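Uncharacterized protein (Pseudomonas aeruginosa PAO1, PDB 4R1D) probably acts as a lipase effector of type VI secretion, Tle4, a calcium-binding alpha/beta hydrolase bound by the immunity protein Tli4. Local coordinates at residues V261-T266 against A421-E426; E334-L339 against P488-G493; I369-T374 against L407-A412; R531-E534 against N540-R543. One frame throughout, in Å; residues are numbered along the deposited sequence. Where two conformers were deposited one is given.

Interaction 1: V261-T266 against A421-E426; sequences VARALT and AGYHSE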
loop_
_atom_site.group_PDB
_atom_site.type_symbol
_atom_site.label_atom_id
_atom_site.label_comp_id
_atom_site.label_asym_id
_atom_site.label_seq_id
_atom_site.Cartn_x
_atom_site.Cartn_y
_atom_site.Cartn_z
ATOM N N VAL A 261 -6.043 9.620 6.496
ATOM C CA VAL A 261 -5.170 10.528 5.755
ATOM C C VAL A 261 -5.737 11.945 5.833
ATOM O O VAL A 261 -5.019 12.898 6.144
ATOM C CB VAL A 261 -5.042 10.105 4.277
ATOM C CG1 VAL A 261 -4.254 11.156 3.473
ATOM C CG2 VAL A 261 -4.402 8.688 4.164
ATOM N N ALA A 262 -7.034 12.071 5.570
ATOM C CA ALA A 262 -7.702 13.365 5.590
ATOM C C ALA A 262 -7.625 14.017 6.970
ATOM O O ALA A 262 -7.354 15.201 7.100
ATOM C CB ALA A 262 -9.153 13.222 5.160
ATOM N N ARG A 263 -7.862 13.237 8.013
ATOM C CA ARG A 263 -7.808 13.802 9.354
ATOM C C ARG A 263 -6.398 14.237 9.737
ATOM O O ARG A 263 -6.218 15.279 10.349
ATOM C CB ARG A 263 -8.403 12.832 10.372
ATOM C CG ARG A 263 -9.931 12.748 10.288
ATOM C CD ARG A 263 -10.471 11.574 11.095
ATOM N NE ARG A 263 -10.110 11.726 12.505
ATOM C CZ ARG A 263 -9.972 10.724 13.368
ATOM N NH1 ARG A 263 -10.159 9.460 12.985
ATOM N NH2 ARG A 263 -9.640 10.988 14.629
ATOM N N ALA A 264 -5.397 13.434 9.377
ATOM C CA ALA A 264 -4.014 13.840 9.579
ATOM C C ALA A 264 -3.756 15.177 8.883
ATOM O O ALA A 264 -3.129 16.067 9.444
ATOM C CB ALA A 264 -3.058 12.764 9.069
ATOM N N LEU A 265 -4.266 15.313 7.663
ATOM C CA LEU A 265 -4.105 16.537 6.881
ATOM C C LEU A 265 -4.751 17.771 7.520
ATOM O O LEU A 265 -4.099 18.805 7.682
ATOM C CB LEU A 265 -4.677 16.338 5.473
ATOM C CG LEU A 265 -4.650 17.570 4.559
ATOM C CD1 LEU A 265 -3.242 18.135 4.387
ATOM C CD2 LEU A 265 -5.246 17.209 3.208
ATOM N N THR A 266 -6.029 17.668 7.892
ATOM C CA THR A 266 -6.740 18.829 8.426
ATOM C C THR A 266 -6.585 19.051 9.930
ATOM O O THR A 266 -6.692 20.187 10.387
ATOM C CB THR A 266 -8.246 18.820 8.101
ATOM O OG1 THR A 266 -8.898 17.758 8.804
ATOM C CG2 THR A 266 -8.482 18.675 6.593
ATOM N N ALA A 421 -6.934 15.039 18.252
ATOM C CA ALA A 421 -7.161 16.081 17.253
ATOM C C ALA A 421 -8.554 16.021 16.626
ATOM O O ALA A 421 -9.010 16.993 16.023
ATOM C CB ALA A 421 -6.082 16.019 16.172
ATOM N N GLY A 422 -9.228 14.882 16.761
ATOM C CA GLY A 422 -10.610 14.759 16.324
ATOM C C GLY A 422 -10.867 14.852 14.820
ATOM O O GLY A 422 -10.127 14.286 14.010
ATOM N N TYR A 423 -11.935 15.564 14.464
ATOM C CA TYR A 423 -12.447 15.605 13.095
ATOM C C TYR A 423 -12.650 17.051 12.669
ATOM O O TYR A 423 -12.940 17.915 13.500
ATOM C CB TYR A 423 -13.787 14.845 13.000
ATOM C CG TYR A 423 -13.674 13.401 13.447
ATOM C CD1 TYR A 423 -13.645 13.075 14.797
ATOM C CD2 TYR A 423 -13.543 12.370 12.518
ATOM C CE1 TYR A 423 -13.507 11.756 15.216
ATOM C CE2 TYR A 423 -13.415 11.047 12.922
ATOM C CZ TYR A 423 -13.391 10.748 14.262
ATOM O OH TYR A 423 -13.251 9.446 14.650
ATOM N N HIS A 424 -12.517 17.301 11.369
ATOM C CA HIS A 424 -12.847 18.595 10.791
ATOM C C HIS A 424 -14.247 19.023 11.260
ATOM O O HIS A 424 -15.148 18.200 11.388
ATOM C CB HIS A 424 -12.786 18.479 9.263
ATOM C CG HIS A 424 -12.841 19.794 8.553
ATOM N ND1 HIS A 424 -13.991 20.551 8.481
ATOM C CD2 HIS A 424 -11.890 20.483 7.876
ATOM C CE1 HIS A 424 -13.746 21.653 7.796
ATOM N NE2 HIS A 424 -12.481 21.633 7.409
ATOM N N SER A 425 -14.425 20.312 11.533
ATOM C CA SER A 425 -15.699 20.805 12.062
ATOM C C SER A 425 -16.880 20.664 11.093
ATOM O O SER A 425 -18.044 20.757 11.497
ATOM C CB SER A 425 -15.557 22.264 12.520
ATOM O OG SER A 425 -15.231 23.109 11.427
ATOM N N GLU A 426 -16.593 20.452 9.814
ATOM C CA GLU A 426 -17.660 20.227 8.843
ATOM C C GLU A 426 -17.508 18.826 8.243
ATOM O O GLU A 426 -17.203 18.671 7.064
ATOM C CB GLU A 426 -17.633 21.296 7.751
ATOM C CG GLU A 426 -17.568 22.729 8.307
ATOM C CD GLU A 426 -18.842 23.129 9.060
ATOM O OE1 GLU A 426 -19.896 22.503 8.841
ATOM O OE2 GLU A 426 -18.786 24.078 9.864
#

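Interaction 2: E334-L339 against P488-G493; sequences EGRPWL and PLDASG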
loop_
_atom_site.group_PDB
_atom_site.type_symbol
_atom_site.label_atom_id
_atom_site.label_comp_id
_atom_site.label_asym_id
_atom_site.label_seq_id
_atom_site.Cartn_x
_atom_site.Cartn_y
_atom_site.Cartn_z
ATOM N N GLU A 334 -14.545 1.862 22.691
ATOM C CA GLU A 334 -14.555 2.575 23.964
ATOM C C GLU A 334 -13.663 1.881 25.004
ATOM O O GLU A 334 -13.972 1.870 26.198
ATOM C CB GLU A 334 -15.999 2.725 24.487
ATOM C CG GLU A 334 -16.935 3.532 23.561
ATOM C CD GLU A 334 -18.410 3.444 23.958
ATOM O OE1 GLU A 334 -18.896 2.325 24.241
ATOM O OE2 GLU A 334 -19.096 4.494 23.978
ATOM N N GLY A 335 -12.560 1.302 24.540
ATOM C CA GLY A 335 -11.588 0.669 25.417
ATOM C C GLY A 335 -11.912 -0.762 25.819
ATOM O O GLY A 335 -11.135 -1.400 26.536
ATOM N N ARG A 336 -13.041 -1.286 25.353
ATOM C CA ARG A 336 -13.420 -2.656 25.714
ATOM C C ARG A 336 -12.667 -3.700 24.892
ATOM O O ARG A 336 -12.145 -3.396 23.818
ATOM C CB ARG A 336 -14.929 -2.857 25.609
ATOM C CG ARG A 336 -15.721 -2.077 26.654
ATOM C CD ARG A 336 -17.206 -2.400 26.595
ATOM N NE ARG A 336 -17.764 -2.039 25.297
ATOM C CZ ARG A 336 -18.155 -0.815 24.971
ATOM N NH1 ARG A 336 -18.074 0.165 25.860
ATOM N NH2 ARG A 336 -18.639 -0.576 23.762
ATOM N N PRO A 337 -12.597 -4.938 25.404
ATOM C CA PRO A 337 -11.899 -6.006 24.685
ATOM C C PRO A 337 -12.590 -6.452 23.401
ATOM O O PRO A 337 -13.807 -6.319 23.255
ATOM C CB PRO A 337 -11.872 -7.150 25.699
ATOM C CG PRO A 337 -13.056 -6.894 26.590
ATOM C CD PRO A 337 -13.109 -5.390 26.711
ATOM N N TRP A 338 -11.789 -6.972 22.474
ATOM C CA TRP A 338 -12.283 -7.492 21.209
ATOM C C TRP A 338 -11.645 -8.829 20.858
ATOM O O TRP A 338 -12.025 -9.469 19.894
ATOM C CB TRP A 338 -12.044 -6.475 20.091
ATOM C CG TRP A 338 -10.633 -5.946 19.990
ATOM C CD1 TRP A 338 -10.149 -4.795 20.544
ATOM C CD2 TRP A 338 -9.541 -6.530 19.268
ATOM N NE1 TRP A 338 -8.826 -4.627 20.211
ATOM C CE2 TRP A 338 -8.427 -5.684 19.438
ATOM C CE3 TRP A 338 -9.397 -7.691 18.503
ATOM C CZ2 TRP A 338 -7.180 -5.957 18.860
ATOM C CZ3 TRP A 338 -8.154 -7.964 17.934
ATOM C CH2 TRP A 338 -7.068 -7.096 18.118
ATOM N N LEU A 339 -10.669 -9.257 21.651
ATOM C CA LEU A 339 -9.982 -10.505 21.375
ATOM C C LEU A 339 -10.277 -11.428 22.531
ATOM O O LEU A 339 -9.849 -11.166 23.653
ATOM C CB LEU A 339 -8.472 -10.282 21.275
ATOM C CG LEU A 339 -7.607 -11.543 21.129
ATOM C CD1 LEU A 339 -7.903 -12.287 19.832
ATOM C CD2 LEU A 339 -6.114 -11.214 21.207
ATOM N N PRO A 488 -23.629 -5.996 27.388
ATOM C CA PRO A 488 -24.744 -5.161 26.920
ATOM C C PRO A 488 -24.264 -3.859 26.282
ATOM O O PRO A 488 -24.889 -3.358 25.349
ATOM C CB PRO A 488 -25.509 -4.850 28.210
ATOM C CG PRO A 488 -25.186 -5.985 29.122
ATOM C CD PRO A 488 -23.784 -6.400 28.799
ATOM N N LEU A 489 -23.166 -3.315 26.796
ATOM C CA LEU A 489 -22.570 -2.107 26.234
ATOM C C LEU A 489 -22.035 -2.321 24.820
ATOM O O LEU A 489 -21.770 -1.355 24.108
ATOM C CB LEU A 489 -21.433 -1.618 27.132
ATOM C CG LEU A 489 -21.912 -1.180 28.519
ATOM C CD1 LEU A 489 -20.756 -1.088 29.507
ATOM C CD2 LEU A 489 -22.651 0.144 28.398
ATOM N N ASP A 490 -21.868 -3.577 24.423
ATOM C CA ASP A 490 -21.311 -3.879 23.104
ATOM C C ASP A 490 -22.357 -3.997 22.001
ATOM O O ASP A 490 -22.011 -4.215 20.840
ATOM C CB ASP A 490 -20.513 -5.177 23.147
ATOM C CG ASP A 490 -19.062 -4.959 23.518
ATOM O OD1 ASP A 490 -18.527 -3.846 23.311
ATOM O OD2 ASP A 490 -18.457 -5.925 24.016
ATOM N N ALA A 491 -23.635 -3.887 22.355
ATOM C CA ALA A 491 -24.691 -4.108 21.368
ATOM C C ALA A 491 -24.599 -3.202 20.127
ATOM O O ALA A 491 -24.777 -3.672 18.999
ATOM C CB ALA A 491 -26.079 -4.003 22.023
ATOM N N SER A 492 -24.292 -1.926 20.333
ATOM C CA SER A 492 -24.336 -0.953 19.243
ATOM C C SER A 492 -23.172 -1.120 18.272
ATOM O O SER A 492 -23.244 -0.640 17.146
ATOM C CB SER A 492 -24.351 0.482 19.777
ATOM O OG SER A 492 -23.090 0.856 20.310
ATOM N N GLY A 493 -22.118 -1.802 18.708
ATOM C CA GLY A 493 -20.897 -1.916 17.919
ATOM C C GLY A 493 -20.728 -3.211 17.139
ATOM O O GLY A 493 -19.706 -3.413 16.481
HETATM O O HOH W 1 -21.894 1.358 24.757
HETATM O O HOH W 2 -16.049 -6.106 24.999
#

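Interaction 3: I369-T374 against L407-A412; sequences IYKNTT and LIDSIA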
loop_
_atom_site.group_PDB
_atom_site.type_symbol
_atom_site.label_atom_id
_atom_site.label_comp_id
_atom_site.label_asym_id
_atom_site.label_seq_id
_atom_site.Cartn_x
_atom_site.Cartn_y
_atom_site.Cartn_z
ATOM N N ILE A 369 -1.396 -6.978 23.085
ATOM C CA ILE A 369 -1.655 -7.816 21.916
ATOM C C ILE A 369 -0.578 -7.657 20.845
ATOM O O ILE A 369 0.058 -8.633 20.453
ATOM C CB ILE A 369 -3.028 -7.486 21.304
ATOM C CG1 ILE A 369 -4.134 -7.690 22.347
ATOM C CG2 ILE A 369 -3.303 -8.356 20.099
ATOM C CD1 ILE A 369 -5.519 -7.195 21.907
ATOM N N TYR A 370 -0.355 -6.426 20.389
ATOM C CA TYR A 370 0.476 -6.222 19.190
ATOM C C TYR A 370 1.948 -6.611 19.362
ATOM O O TYR A 370 2.531 -7.197 18.459
ATOM C CB TYR A 370 0.359 -4.790 18.641
ATOM C CG TYR A 370 -1.061 -4.332 18.453
ATOM C CD1 TYR A 370 -2.083 -5.252 18.254
ATOM C CD2 TYR A 370 -1.388 -2.973 18.479
ATOM C CE1 TYR A 370 -3.401 -4.842 18.096
ATOM C CE2 TYR A 370 -2.698 -2.548 18.323
ATOM C CZ TYR A 370 -3.703 -3.489 18.137
ATOM O OH TYR A 370 -5.005 -3.072 17.984
ATOM N N LYS A 371 2.535 -6.288 20.515
ATOM C CA LYS A 371 3.920 -6.662 20.801
ATOM C C LYS A 371 4.036 -7.982 21.576
ATOM O O LYS A 371 5.132 -8.522 21.731
ATOM C CB LYS A 371 4.648 -5.531 21.543
ATOM C CG LYS A 371 4.826 -4.272 20.688
ATOM C CD LYS A 371 5.877 -3.327 21.262
ATOM C CE LYS A 371 5.264 -2.362 22.244
ATOM N NZ LYS A 371 6.238 -1.354 22.758
ATOM N N ASN A 372 2.909 -8.492 22.058
ATOM C CA ASN A 372 2.896 -9.776 22.766
ATOM C C ASN A 372 3.369 -10.923 21.867
ATOM O O ASN A 372 2.860 -11.100 20.759
ATOM C CB ASN A 372 1.490 -10.056 23.291
ATOM C CG ASN A 372 1.415 -11.320 24.132
ATOM O OD1 ASN A 372 1.478 -12.430 23.608
ATOM N ND2 ASN A 372 1.247 -11.154 25.442
ATOM N N THR A 373 4.351 -11.689 22.335
ATOM C CA THR A 373 4.919 -12.757 21.519
ATOM C C THR A 373 4.394 -14.149 21.858
ATOM O O THR A 373 4.864 -15.137 21.291
ATOM C CB THR A 373 6.465 -12.776 21.578
ATOM O OG1 THR A 373 6.899 -12.989 22.927
ATOM C CG2 THR A 373 7.034 -11.459 21.062
ATOM N N THR A 374 3.446 -14.228 22.792
ATOM C CA THR A 374 2.821 -15.507 23.124
ATOM C C THR A 374 1.884 -15.940 22.003
ATOM O O THR A 374 1.640 -15.186 21.058
ATOM C CB THR A 374 2.029 -15.451 24.456
ATOM O OG1 THR A 374 0.835 -14.686 24.269
ATOM C CG2 THR A 374 2.863 -14.822 25.555
ATOM N N LEU A 407 7.817 0.242 15.293
ATOM C CA LEU A 407 6.713 0.595 14.398
ATOM C C LEU A 407 5.408 0.613 15.184
ATOM O O LEU A 407 4.578 1.488 14.990
ATOM C CB LEU A 407 6.601 -0.359 13.201
ATOM C CG LEU A 407 7.539 -0.187 12.001
ATOM C CD1 LEU A 407 7.165 -1.153 10.883
ATOM C CD2 LEU A 407 7.509 1.238 11.470
ATOM N N ILE A 408 5.236 -0.356 16.086
ATOM C CA ILE A 408 4.039 -0.365 16.925
ATOM C C ILE A 408 3.983 0.897 17.799
ATOM O O ILE A 408 2.928 1.506 17.961
ATOM C CB ILE A 408 3.945 -1.648 17.805
ATOM C CG1 ILE A 408 3.807 -2.896 16.928
ATOM C CG2 ILE A 408 2.749 -1.563 18.770
ATOM C CD1 ILE A 408 2.526 -2.928 16.097
ATOM N N ASP A 409 5.119 1.303 18.358
ATOM C CA ASP A 409 5.127 2.495 19.201
ATOM C C ASP A 409 4.774 3.736 18.369
ATOM O O ASP A 409 4.047 4.631 18.826
ATOM C CB ASP A 409 6.479 2.640 19.923
ATOM C CG ASP A 409 6.680 1.567 20.992
ATOM O OD1 ASP A 409 5.697 0.875 21.319
ATOM O OD2 ASP A 409 7.805 1.425 21.516
ATOM N N SER A 410 5.274 3.770 17.137
ATOM C CA SER A 410 4.898 4.827 16.187
ATOM C C SER A 410 3.397 4.903 15.929
ATOM O O SER A 410 2.820 5.982 15.992
ATOM C CB SER A 410 5.628 4.657 14.857
ATOM O OG SER A 410 6.809 5.431 14.829
ATOM N N ILE A 411 2.762 3.777 15.615
ATOM C CA ILE A 411 1.321 3.811 15.383
ATOM C C ILE A 411 0.560 4.226 16.644
ATOM O O ILE A 411 -0.420 4.960 16.543
ATOM C CB ILE A 411 0.729 2.482 14.789
ATOM C CG1 ILE A 411 0.501 1.433 15.881
ATOM C CG2 ILE A 411 1.582 1.966 13.631
ATOM C CD1 ILE A 411 -0.441 0.315 15.466
ATOM N N ALA A 412 1.002 3.780 17.822
ATOM C CA ALA A 412 0.336 4.174 19.065
ATOM C C ALA A 412 0.357 5.690 19.193
ATOM O O ALA A 412 -0.629 6.313 19.603
ATOM C CB ALA A 412 1.011 3.523 20.279
#

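Interaction 4: R531-E534 against N540-R543; sequences RGYE and NDAR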
loop_
_atom_site.group_PDB
_atom_site.type_symbol
_atom_site.label_atom_id
_atom_site.label_comp_id
_atom_site.label_asym_id
_atom_site.label_seq_id
_atom_site.Cartn_x
_atom_site.Cartn_y
_atom_site.Cartn_z
ATOM N N ARG A 531 -29.841 -4.357 2.763
ATOM C CA ARG A 531 -28.713 -4.872 3.545
ATOM C C ARG A 531 -27.553 -3.881 3.429
ATOM O O ARG A 531 -27.332 -3.310 2.356
ATOM C CB ARG A 531 -28.271 -6.232 2.990
ATOM C CG ARG A 531 -27.108 -6.897 3.740
ATOM C CD ARG A 531 -26.556 -8.081 2.940
ATOM N NE ARG A 531 -25.638 -8.893 3.731
ATOM C CZ ARG A 531 -24.731 -9.724 3.220
ATOM N NH1 ARG A 531 -24.612 -9.858 1.904
ATOM N NH2 ARG A 531 -23.941 -10.422 4.027
ATOM N N GLY A 532 -26.832 -3.664 4.528
ATOM C CA GLY A 532 -25.691 -2.756 4.519
ATOM C C GLY A 532 -24.665 -3.194 3.495
ATOM O O GLY A 532 -24.512 -4.383 3.228
ATOM N N TYR A 533 -23.961 -2.229 2.914
ATOM C CA TYR A 533 -23.016 -2.508 1.847
ATOM C C TYR A 533 -21.714 -3.097 2.375
ATOM O O TYR A 533 -21.436 -3.050 3.569
ATOM C CB TYR A 533 -22.739 -1.234 1.031
ATOM C CG TYR A 533 -22.615 0.014 1.881
ATOM C CD1 TYR A 533 -21.467 0.255 2.637
ATOM C CD2 TYR A 533 -23.639 0.951 1.929
ATOM C CE1 TYR A 533 -21.346 1.402 3.426
ATOM C CE2 TYR A 533 -23.531 2.096 2.706
ATOM C CZ TYR A 533 -22.387 2.315 3.460
ATOM O OH TYR A 533 -22.283 3.445 4.235
ATOM N N GLU A 534 -20.931 -3.661 1.462
ATOM C CA GLU A 534 -19.617 -4.194 1.767
ATOM C C GLU A 534 -18.582 -3.081 1.611
ATOM O O GLU A 534 -18.742 -2.183 0.792
ATOM C CB GLU A 534 -19.312 -5.360 0.814
ATOM C CG GLU A 534 -17.948 -6.026 0.996
ATOM C CD GLU A 534 -16.836 -5.314 0.249
ATOM O OE1 GLU A 534 -17.091 -4.798 -0.861
ATOM O OE2 GLU A 534 -15.707 -5.254 0.786
ATOM N N ASN A 540 -20.209 2.202 -4.443
ATOM C CA ASN A 540 -21.136 1.752 -5.484
ATOM C C ASN A 540 -22.571 1.522 -4.972
ATOM O O ASN A 540 -23.450 1.082 -5.723
ATOM C CB ASN A 540 -20.580 0.511 -6.185
ATOM C CG ASN A 540 -19.332 0.826 -6.993
ATOM O OD1 ASN A 540 -18.310 0.139 -6.889
ATOM N ND2 ASN A 540 -19.407 1.879 -7.788
ATOM N N ASP A 541 -22.801 1.837 -3.703
ATOM C CA ASP A 541 -24.134 1.719 -3.108
ATOM C C ASP A 541 -24.792 3.090 -3.117
ATOM O O ASP A 541 -24.148 4.090 -2.790
ATOM C CB ASP A 541 -24.034 1.192 -1.670
ATOM C CG ASP A 541 -25.404 0.986 -1.018
ATOM O OD1 ASP A 541 -26.018 1.978 -0.579
ATOM O OD2 ASP A 541 -25.844 -0.175 -0.926
ATOM N N ALA A 542 -26.069 3.137 -3.498
ATOM C CA ALA A 542 -26.794 4.400 -3.614
ATOM C C ALA A 542 -26.732 5.270 -2.359
ATOM O O ALA A 542 -26.729 6.493 -2.447
ATOM C CB ALA A 542 -28.258 4.137 -4.000
ATOM N N ARG A 543 -26.715 4.647 -1.186
ATOM C CA ARG A 543 -26.697 5.419 0.059
ATOM C C ARG A 543 -25.371 6.145 0.274
ATOM O O ARG A 543 -25.345 7.270 0.789
ATOM C CB ARG A 543 -26.994 4.516 1.252
ATOM C CG ARG A 543 -28.422 3.998 1.258
ATOM C CD ARG A 543 -28.537 2.837 2.229
ATOM N NE ARG A 543 -27.836 1.665 1.717
ATOM C CZ ARG A 543 -27.959 0.448 2.235
ATOM N NH1 ARG A 543 -28.729 0.261 3.302
ATOM N NH2 ARG A 543 -27.317 -0.574 1.691
#

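Interaction 1: V261-T266 against A421-E426
Arg263 reaches out from helix 258-267 to the carbonyl oxygen of Gly422, Arg263 NE donating to Gly422 O over 3.0 Å with an N-H...O angle of 159°. The site is part of the alpha/beta-hydrolase core: the helix connects the parallel strands 250-255 and 274-280, and residues 421-426 lead from helix 400-421 into strand 427-432 of the same sheet. The oxygen lies in the guanidinium plane, while the donor stands above the carbonyl plane; a longer, weak bond from Arg263 NH2 reaches the same atom. Gly422, at positive phi, is where the chain leaves the helix and turns toward the strand.

The bend in the arginine at chi3 (61°) lays the guanidinium flat on the Tyr423 ring. The two planes are 18° apart and Arg263 CZ lies 3.8 Å from the Tyr423 ring centroid, a cation-pi stack displaced toward the rim on the CE2 side. One cation therefore serves a backbone oxygen at its edge and an aromatic ring on its face. His424 is steadied by Glu426 N, which donates to ND1, and by Val274 O at NE2. Packing finishes where Thr266 meets the edge of the His424 imidazole, Thr266 CB 4.0 Å from His424 CD2.

Interaction 2: E334-L339 against P488-G493
Arg336 and Asp490 make the salt bridge that joins the loop before strand 339-342 to the 3-10 turn at 488-490. Arg336 NE donates to Asp490 OD1 over 2.8 Å at 163°, and Arg336 NH2 adds a weak bond to the same oxygen. OD1 sits in the guanidinium plane, yet the arginine approaches from above the carboxylate plane, the two groups being turned 61° apart. Elsewhere on its edge the same guanidinium grips Glu334 end-on: Arg336 NH1 (2.8 Å) and Arg336 NH2 (3.0 Å) both donate to Glu334 OE1. A bend at chi3 (-61°) swings the guanidinium between the two acids.

Water-mediated links run alongside. One water donates to both Glu334 OE1 and Leu489 O; a second donates to Pro337 O and, at 2.6 Å, to Asp490 OD2.

Apolar contact is slight and comes from Leu489, with Leu489 CB over one guanidinium face, 4.0 Å from Arg336 CZ.

Asp490 OD2 also has a salt bridge to Arg333, so this buried aspartate stands between two arginines. Glu334 OE1 and Asp490 OD1 remain 6.3 Å apart with a cation between them, which probably offsets their mutual repulsion and favours the ionised form of both acids.

Interaction 3: I369-T374 against L407-A412
Tyr370 of helix 365-370 and Lys371, which follows it, pack against Ile408 and Asp409 of the long helix 400-421, a contact that is apolar inside and charged at its margin. It lies outside the central parallel sheet of the alpha/beta-hydrolase fold, and helix 400-421 runs from here back toward that sheet. Ile408 does the packing. Ile408 CD1 meets Tyr370 CB at 3.8 Å, and Ile408 CG2, anti to the backbone N, turns to Lys371 CG at 3.9 Å and lies near the edge of the tyrosine ring. The lysine's aliphatic part and the isoleucine run antiparallel alongside one another, while the phenol of Tyr370 leads away to a hydrogen bond with Pro328 O.

Asp409 and Ser410 also pack on Val88 of the other protein chain, so this stretch of the helix meets the second protein of the assembly.

Past its contact with Ile408 the lysine chain bends at chi3 (-89°), bringing the ammonium to Asp409 at about a right angle to that side chain. Glu367 is a second salt-bridge partner of this ammonium. At Asp409, Lys371 NZ donates to the syn lone pair of Asp409 OD1 over 2.7 Å.

Interaction 4: R531-E534 against N540-R543
Tyr533 and Asp541 bring the two segments to their closest backbone approach, 6.6 Å between CA atoms. Residues 531-534 run as an extended loop, whereas 540-543 turn into helix 542-556, with Asp541 at the N-cap. Asp541 OD1 accepts from Arg543 N (2.8 Å), the capping bond that satisfies an amide of the first helical turn.

The same carboxylate holds the Arg543 side chain. The guanidinium lies side-on to it, Arg543 NE on Asp541 OD1 at 2.9 Å and nearly straight (178°), Arg543 NH2 on Asp541 OD2 at 3.0 Å, both on the syn sides but tilted out of the carboxylate plane. OD1 thus takes two donors, Arg543 N and NE, arriving from opposite faces of its plane. With its rotation fixed in this way, the guanidinium extends Arg543 NH2 to Arg531 O, 2.8 Å away. The acceptor is in the guanidinium plane, but the donor stands above the carbonyl plane. NH1 goes to Lys530 O and Asn528 OD1, so the arginine links two loop carbonyls and an asparagine side chain to the helix start.

Tyr533 CG takes the cramped place between N and the carbonyl carbon (chi1 40°), which sets Tyr533 CD2 3.4 Å from Asp541 CG, ring and carboxylate planes 56° apart.

Beyond the contact, Tyr533 OH hydrogen-bonds His519 ND1 at the end of strand 515-519, and Gly532 N binds Asp434, just past strand 427-432. The loop is thereby tied to the ends of the outermost strand 515-519 and its neighbour 427-432, and to helix 542-556.

Overall arrangement
The four contacts are spread over one alpha/beta-hydrolase chain. Interactions 1 and 4 border the six-stranded parallel sheet, their centres about 24 Å apart: the first precedes strand 427-432, the last follows strand 515-519. Interactions 2 and 3 belong to the region around the small mixed sheet; they touch where Trp338 CZ2 packs on Ile369 CD1 at 3.7 Å. Helix 400-421 is shared by interactions 3 and 1, carrying the chain from that region back to the core. Along the sequence, interaction 3 is nested inside both 1 and 2, which cross, while interaction 4 follows all three. Interactions 3 and 4, with centres about 34 Å apart, lie on opposite sides of the chain's centre.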